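EGF family domain-containing protein (Toxoplasma gondii, PDB 4Z80) binds a peptide of the rhoptry neck protein RON2L1 as an AMA-family antigen and probably helps form the moving junction used in host-cell invasion. Local coordinates at residues T377-Q380 with C381-L385; D412-M415 with G416-C419. All blocks are in the same frame, centred on the assembly; numbering follows the deposited sequence.

Contact 1. Residues T377-Q380 with C381-L385; sequences TAEQ and CGQRL. With SO4 (sulfate ion), chain H.
Gln383 and Arg384 bond back to Glu379 and Gln380 in the first turns of helix 378-387. Gln383 N reaches Glu379 O at 2.9 Å, and Arg384 N reaches Gln380 O at 2.8 Å. Cys381 N and Gly382 N repeat the pattern on Thr377 O and Ala378 O. A capping box closes the helix start. Gln380 N donates to Thr377 OG1 at 3.1 Å, and Thr377 N donates to Gln380 OE1 at 3.0 Å. With CG beside its own backbone N (chi1 -74°), the extended Gln380 chain points back along the helix and brings OE1 to Thr377 N.

The Gln383 chain slants across that of Glu379, with Gln383 CD 3.9 Å from Glu379 CG and the carboxylate and amide planes 41° apart. Their polar ends bond outward: Glu379 OE2 accepts from Ala324 N, and Gln383 NE2 donates to Lys322 O. Arg384 NH2 donates to sulfate O2 at 3.0 Å; the ion was probably picked up from the crystallisation medium.

Ala378 and Leu385 pack on Phe446 of strand 443-447. Cys381 touches Phe408 of strand 405-410 and is disulfide-bonded to Cys427 on strand 424-430. A helix tied so to an antiparallel sheet is consistent with a PAN-type domain.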
loop_
_atom_site.group_PDB
_atom_site.type_symbol
_atom_site.label_atom_id
_atom_site.label_comp_id
_atom_site.label_asym_id
_atom_site.label_seq_id
_atom_site.Cartn_x
_atom_site.Cartn_y
_atom_site.Cartn_z
ATOM N N THR A 377 8.539 22.617 14.586
ATOM C CA THR A 377 8.603 22.975 13.175
ATOM C C THR A 377 7.315 22.529 12.494
ATOM O O THR A 377 6.548 21.740 13.049
ATOM C CB THR A 377 9.785 22.322 12.451
ATOM O OG1 THR A 377 9.613 20.900 12.458
ATOM C CG2 THR A 377 11.126 22.683 13.106
ATOM N N ALA A 378 7.081 23.008 11.278
ATOM C CA ALA A 378 5.878 22.619 10.558
ATOM C C ALA A 378 5.916 21.127 10.223
ATOM O O ALA A 378 4.902 20.439 10.306
ATOM C CB ALA A 378 5.725 23.443 9.296
ATOM N N GLU A 379 7.085 20.631 9.842
ATOM C CA GLU A 379 7.245 19.203 9.578
ATOM C C GLU A 379 6.899 18.378 10.819
ATOM O O GLU A 379 6.198 17.369 10.720
ATOM C CB GLU A 379 8.670 18.893 9.121
ATOM C CG GLU A 379 8.912 17.418 8.834
ATOM C CD GLU A 379 10.332 17.144 8.380
ATOM O OE1 GLU A 379 11.141 18.097 8.343
ATOM O OE2 GLU A 379 10.644 15.981 8.057
ATOM N N GLN A 380 7.397 18.798 11.980
ATOM C CA GLN A 380 7.066 18.123 13.241
ATOM C C GLN A 380 5.567 18.128 13.520
ATOM O O GLN A 380 5.020 17.149 14.029
ATOM C CB GLN A 380 7.811 18.768 14.410
ATOM C CG GLN A 380 9.288 18.432 14.433
ATOM C CD GLN A 380 10.024 19.132 15.555
ATOM O OE1 GLN A 380 9.595 20.179 16.033
ATOM N NE2 GLN A 380 11.129 18.547 15.992
ATOM N N CYS A 381 4.902 19.234 13.208
ATOM C CA CYS A 381 3.456 19.327 13.342
ATOM C C CYS A 381 2.752 18.247 12.530
ATOM O O CYS A 381 1.890 17.531 13.039
ATOM C CB CYS A 381 2.989 20.709 12.892
ATOM S SG CYS A 381 1.262 21.061 13.146
ATOM N N GLY A 382 3.129 18.114 11.263
ATOM C CA GLY A 382 2.528 17.105 10.419
ATOM C C GLY A 382 2.855 15.691 10.876
ATOM O O GLY A 382 2.005 14.801 10.819
ATOM N N GLN A 383 4.093 15.475 11.311
ATOM C CA GLN A 383 4.514 14.164 11.799
ATOM C C GLN A 383 3.744 13.758 13.046
ATOM O O GLN A 383 3.222 12.644 13.134
ATOM C CB GLN A 383 6.011 14.160 12.114
ATOM C CG GLN A 383 6.903 14.238 10.892
ATOM C CD GLN A 383 8.361 14.436 11.254
ATOM O OE1 GLN A 383 8.692 15.204 12.156
ATOM N NE2 GLN A 383 9.240 13.734 10.560
ATOM N N ARG A 384 3.684 14.651 14.023
ATOM C CA ARG A 384 2.983 14.309 15.255
ATOM C C ARG A 384 1.484 14.162 15.016
ATOM O O ARG A 384 0.850 13.309 15.622
ATOM C CB ARG A 384 3.250 15.336 16.357
ATOM C CG ARG A 384 4.632 15.214 17.013
ATOM C CD ARG A 384 4.971 13.793 17.554
ATOM N NE ARG A 384 4.201 13.394 18.735
ATOM C CZ ARG A 384 4.335 12.224 19.356
ATOM N NH1 ARG A 384 3.616 11.942 20.433
ATOM N NH2 ARG A 384 5.193 11.323 18.902
ATOM N N LEU A 385 0.903 14.978 14.139
ATOM C CA LEU A 385 -0.500 14.785 13.782
ATOM C C LEU A 385 -0.755 13.345 13.305
ATOM O O LEU A 385 -1.673 12.676 13.766
ATOM C CB LEU A 385 -0.920 15.780 12.696
ATOM C CG LEU A 385 -2.338 15.598 12.152
ATOM C CD1 LEU A 385 -3.380 15.786 13.252
ATOM C CD2 LEU A 385 -2.586 16.569 11.008
HETATM S S SO4 H . 8.792 11.701 18.082
HETATM O O1 SO4 H . 8.513 10.557 18.960
HETATM O O2 SO4 H . 7.650 11.957 17.211
HETATM O O3 SO4 H . 10.011 11.427 17.324
HETATM O O4 SO4 H . 9.007 12.903 18.891
#

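Contact 2. Residues D412-M415 with G416-C419; sequences DCNM and GESC
A type I beta turn from Asn414 to Glu417, enclosed in a short disulfide loop, forms this contact. The Cys413-Cys419 bond closes the loop. SG of Cys413 lies 2.0 Å from SG of Cys419, and the torsion about the S-S bond is 89°, close to the relaxed right angle. The two half-cystines reach it differently. Cys413 SG is anti to its own backbone N (chi1 165°), whereas Cys419 SG sits between its backbone N and carbonyl carbon (chi1 58°).

Asn414 holds the turn with both its backbone and its side chain. Glu417 N donates to Asn414 O at 3.0 Å, the bond that closes the turn. The donor stands above the carbonyl plane. Gly416 N donates to Asn414 OD1, also at 3.0 Å. This bond is fairly straight and lies in the plane of the amide carbonyl. It makes an Asx turn within the type I turn.

OD1 has further partners. One water donates to Asn414 OD1 at 2.7 Å and to Glu417 OE2 at 2.8 Å, and so bridges the two side chains. Asn352 ND2 adds a weak hydrogen bond. Glu417 bends at chi2. Its CG meets Asn414 CB at 3.8 Å, and its carboxylate is turned steeply against the Asn414 amide.

The loop links strand 405-410 to strand 424-430, neighbours in the antiparallel sheet. Cys413 packs on Ala423, just before the second of these strands. Asn414 touches Pro441, whose backbone is hydrogen-bonded to that of Met415. The buried Met415 side chain, bent at chi2 and chi3, touches Phe408 and Ala410 of strand 405-410.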
loop_
_atom_site.group_PDB
_atom_site.type_symbol
_atom_site.label_atom_id
_atom_site.label_comp_id
_atom_site.label_asym_id
_atom_site.label_seq_id
_atom_site.Cartn_x
_atom_site.Cartn_y
_atom_site.Cartn_z
ATOM N N ASP A 412 7.002 33.889 13.488
ATOM C CA ASP A 412 7.151 35.057 12.616
ATOM C C ASP A 412 7.719 34.700 11.241
ATOM O O ASP A 412 8.716 35.272 10.795
ATOM C CB ASP A 412 8.039 36.111 13.286
ATOM C CG ASP A 412 9.394 35.566 13.699
ATOM O OD1 ASP A 412 9.828 34.529 13.149
ATOM O OD2 ASP A 412 10.032 36.185 14.577
ATOM N N CYS A 413 7.072 33.752 10.576
ATOM C CA CYS A 413 7.436 33.351 9.223
ATOM C C CYS A 413 6.175 33.333 8.378
ATOM O O CYS A 413 5.152 32.804 8.804
ATOM C CB CYS A 413 8.106 31.967 9.219
ATOM S SG CYS A 413 8.219 31.162 7.594
ATOM N N ASN A 414 6.231 33.924 7.190
ATOM C CA ASN A 414 5.176 33.696 6.216
ATOM C C ASN A 414 5.353 32.291 5.648
ATOM O O ASN A 414 6.384 31.986 5.063
ATOM C CB ASN A 414 5.209 34.737 5.102
ATOM C CG ASN A 414 4.034 34.607 4.157
ATOM O OD1 ASN A 414 3.866 33.579 3.498
ATOM N ND2 ASN A 414 3.210 35.646 4.087
ATOM N N MET A 415 4.351 31.434 5.826
ATOM C CA MET A 415 4.537 30.009 5.578
ATOM C C MET A 415 4.451 29.619 4.107
ATOM O O MET A 415 4.558 28.447 3.767
ATOM C CB MET A 415 3.530 29.219 6.408
ATOM C CG MET A 415 3.889 29.191 7.893
ATOM S SD MET A 415 5.543 28.554 8.256
ATOM C CE MET A 415 5.363 26.851 7.716
ATOM N N GLY A 416 4.334 30.616 3.234
ATOM C CA GLY A 416 4.481 30.403 1.803
ATOM C C GLY A 416 5.868 30.778 1.300
ATOM O O GLY A 416 6.170 30.592 0.124
ATOM N N GLU A 417 6.704 31.312 2.187
ATOM C CA GLU A 417 8.063 31.724 1.840
ATOM C C GLU A 417 9.123 30.706 2.257
ATOM O O GLU A 417 8.816 29.700 2.890
ATOM C CB GLU A 417 8.363 33.078 2.474
ATOM C CG GLU A 417 7.382 34.157 2.036
ATOM C CD GLU A 417 7.416 34.397 0.540
ATOM O OE1 GLU A 417 8.529 34.536 -0.012
ATOM O OE2 GLU A 417 6.332 34.427 -0.081
ATOM N N SER A 418 10.376 30.978 1.908
ATOM C CA SER A 418 11.442 29.993 2.066
ATOM C C SER A 418 11.713 29.664 3.532
ATOM O O SER A 418 12.264 28.612 3.842
ATOM C CB SER A 418 12.728 30.488 1.399
ATOM O OG SER A 418 13.227 31.648 2.040
ATOM N N CYS A 419 11.314 30.555 4.429
ATOM C CA CYS A 419 11.499 30.322 5.856
ATOM C C CYS A 419 10.642 29.162 6.370
ATOM O O CYS A 419 10.869 28.660 7.475
ATOM C CB CYS A 419 11.170 31.592 6.641
ATOM S SG CYS A 419 9.480 32.228 6.395
HETATM O O HOH W 1 3.746 33.838 0.863
#

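In the fold
Both contacts border the same four-stranded antiparallel sheet, probably that of a PAN-type domain. Their centres are about 16 Å apart, and contact 1 closes before contact 2 opens along the chain. They touch where Met415 CE packs on Ala378 CB at 3.8 Å. Phe408 of strand 405-410 lies against both of these side chains, so helix, loop and sheet meet at this junction. The disulfide loop thereby reaches the first turn of helix 378-387. Each contact also holds a cystine, one joining helix to sheet and the other local. The other protein chain of the assembly touches neither contact, and the sulfate ion is bonded to contact 1.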